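Local coordinates for butyryl-CoA dehydrogenase (Marinomonas mediterranea, PDB 6CXT), which is a flavoprotein of the acyl-CoA dehydrogenase family, modelled here with bound FAD, at residues M298-A302 with A315-S319. Numbering follows the deposited sequence.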
loop_
_atom_site.group_PDB
_atom_site.type_symbol
_atom_site.label_atom_id
_atom_site.label_comp_id
_atom_site.label_asym_id
_atom_site.label_seq_id
_atom_site.Cartn_x
_atom_site.Cartn_y
_atom_site.Cartn_z
ATOM N N MET B 298 4.023 19.694 3.653
ATOM C CA MET B 298 3.611 19.925 2.283
ATOM C C MET B 298 2.659 21.096 2.174
ATOM O O MET B 298 2.772 21.851 1.222
ATOM C CB MET B 298 2.992 18.648 1.669
ATOM C CG MET B 298 4.130 17.640 1.575
ATOM S SD MET B 298 3.504 16.084 0.948
ATOM C CE MET B 298 3.285 16.457 -0.778
ATOM N N LEU B 299 1.775 21.235 3.164
ATOM C CA LEU B 299 0.848 22.379 3.235
ATOM C C LEU B 299 1.637 23.681 3.418
ATOM O O LEU B 299 1.406 24.661 2.696
ATOM C CB LEU B 299 -0.101 22.117 4.435
ATOM C CG LEU B 299 -1.002 23.286 4.879
ATOM C CD1 LEU B 299 -2.000 23.648 3.756
ATOM C CD2 LEU B 299 -1.664 23.025 6.250
ATOM N N TYR B 300 2.539 23.681 4.403
ATOM C CA TYR B 300 3.366 24.872 4.715
ATOM C C TYR B 300 4.185 25.283 3.490
ATOM O O TYR B 300 4.222 26.451 3.119
ATOM C CB TYR B 300 4.268 24.642 5.927
ATOM C CG TYR B 300 3.532 24.477 7.244
ATOM C CD1 TYR B 300 2.119 24.713 7.342
ATOM C CD2 TYR B 300 4.223 24.036 8.385
ATOM C CE1 TYR B 300 1.471 24.554 8.549
ATOM C CE2 TYR B 300 3.574 23.882 9.619
ATOM C CZ TYR B 300 2.192 24.120 9.676
ATOM O OH TYR B 300 1.548 23.959 10.866
ATOM N N TYR B 301 4.770 24.288 2.815
ATOM C CA TYR B 301 5.519 24.543 1.626
ATOM C C TYR B 301 4.634 25.126 0.509
ATOM O O TYR B 301 5.051 26.132 -0.125
ATOM C CB TYR B 301 6.270 23.303 1.166
ATOM C CG TYR B 301 7.036 23.546 -0.095
ATOM C CD1 TYR B 301 8.117 24.465 -0.121
ATOM C CD2 TYR B 301 6.681 22.898 -1.294
ATOM C CE1 TYR B 301 8.832 24.698 -1.301
ATOM C CE2 TYR B 301 7.404 23.133 -2.482
ATOM C CZ TYR B 301 8.480 24.017 -2.457
ATOM O OH TYR B 301 9.151 24.247 -3.638
ATOM N N ALA B 302 3.437 24.547 0.268
ATOM C CA ALA B 302 2.543 25.040 -0.772
ATOM C C ALA B 302 2.124 26.477 -0.421
ATOM O O ALA B 302 2.134 27.321 -1.331
ATOM C CB ALA B 302 1.273 24.182 -0.893
ATOM N N ALA B 315 3.056 22.241 -6.157
ATOM C CA ALA B 315 3.108 22.122 -4.709
ATOM C C ALA B 315 1.714 22.059 -4.108
ATOM O O ALA B 315 1.488 21.340 -3.103
ATOM C CB ALA B 315 3.870 23.277 -4.078
ATOM N N VAL B 316 0.789 22.859 -4.663
ATOM C CA VAL B 316 -0.594 22.867 -4.149
ATOM C C VAL B 316 -1.308 21.554 -4.453
ATOM O O VAL B 316 -2.007 20.976 -3.589
ATOM C CB VAL B 316 -1.384 24.123 -4.669
ATOM C CG1 VAL B 316 -2.895 23.957 -4.408
ATOM C CG2 VAL B 316 -0.883 25.366 -3.948
ATOM N N ALA B 317 -1.151 21.061 -5.669
ATOM C CA ALA B 317 -1.780 19.807 -5.995
ATOM C C ALA B 317 -1.157 18.653 -5.122
ATOM O O ALA B 317 -1.896 17.761 -4.688
ATOM C CB ALA B 317 -1.597 19.488 -7.475
ATOM N N MET B 318 0.171 18.655 -4.924
ATOM C CA MET B 318 0.774 17.623 -4.070
ATOM C C MET B 318 0.217 17.707 -2.642
ATOM O O MET B 318 -0.055 16.669 -2.022
ATOM C CB MET B 318 2.306 17.760 -4.058
ATOM C CG MET B 318 2.922 17.378 -5.405
ATOM S SD MET B 318 4.721 17.339 -5.154
ATOM C CE MET B 318 5.141 16.563 -6.724
ATOM N N SER B 319 0.056 18.907 -2.111
ATOM C CA SER B 319 -0.432 19.089 -0.765
ATOM C C SER B 319 -1.852 18.625 -0.619
ATOM O O SER B 319 -2.198 17.888 0.353
ATOM C CB SER B 319 -0.305 20.556 -0.394
ATOM O OG SER B 319 -0.821 20.822 0.885
#
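Start with the small residues, because they set the spacing. Helices 279-306 and 313-338 run nearly antiparallel here, at 158°, with their local axes 8.6 Å apart. Ala302 points its methyl toward the partner: Ala302 CB sits 3.6 Å from Ala315 O, 4.2 Å from Ala315 CB and 3.9 Å from Val316 CG2. One turn further along its helix from Ala315, Ser319 lies opposite Met298 (CA atoms 5.1 Å apart); in the conformer given here, one of two deposited, its t rotamer brings Ser319 OG to 3.3 Å from Leu299 CA. Ser319 OG also lies 3.5 Å from Leu299 N, but at an angle too poor for a hydrogen bond. Met298, at m, t, p, reaches across, so that Met298 CE rests 3.6 Å from Met318 O and 3.7 Å from Met318 CB. Met318 itself, m, t, t, is extended and leads its thioether away. Tyr301 takes chi1 t, and Tyr301 CE2 is 3.9 Å from Ala315 CB; Phe3 of the second subunit meets that ring edge-to-face. On the other helix, Val316 also packs against helix 231-245, placing this antiparallel pair within the helical C-terminal domain of the acyl-CoA dehydrogenase fold. Each backbone keeps its own helical bonds (Ala302 N to Met298 O, 2.9 Å; Ser319 N to Ala315 O, 3.0 Å) and none links the two segments, so van der Waals packing joins them: alanine and serine permit the close approach, and methionine fills the space beside them.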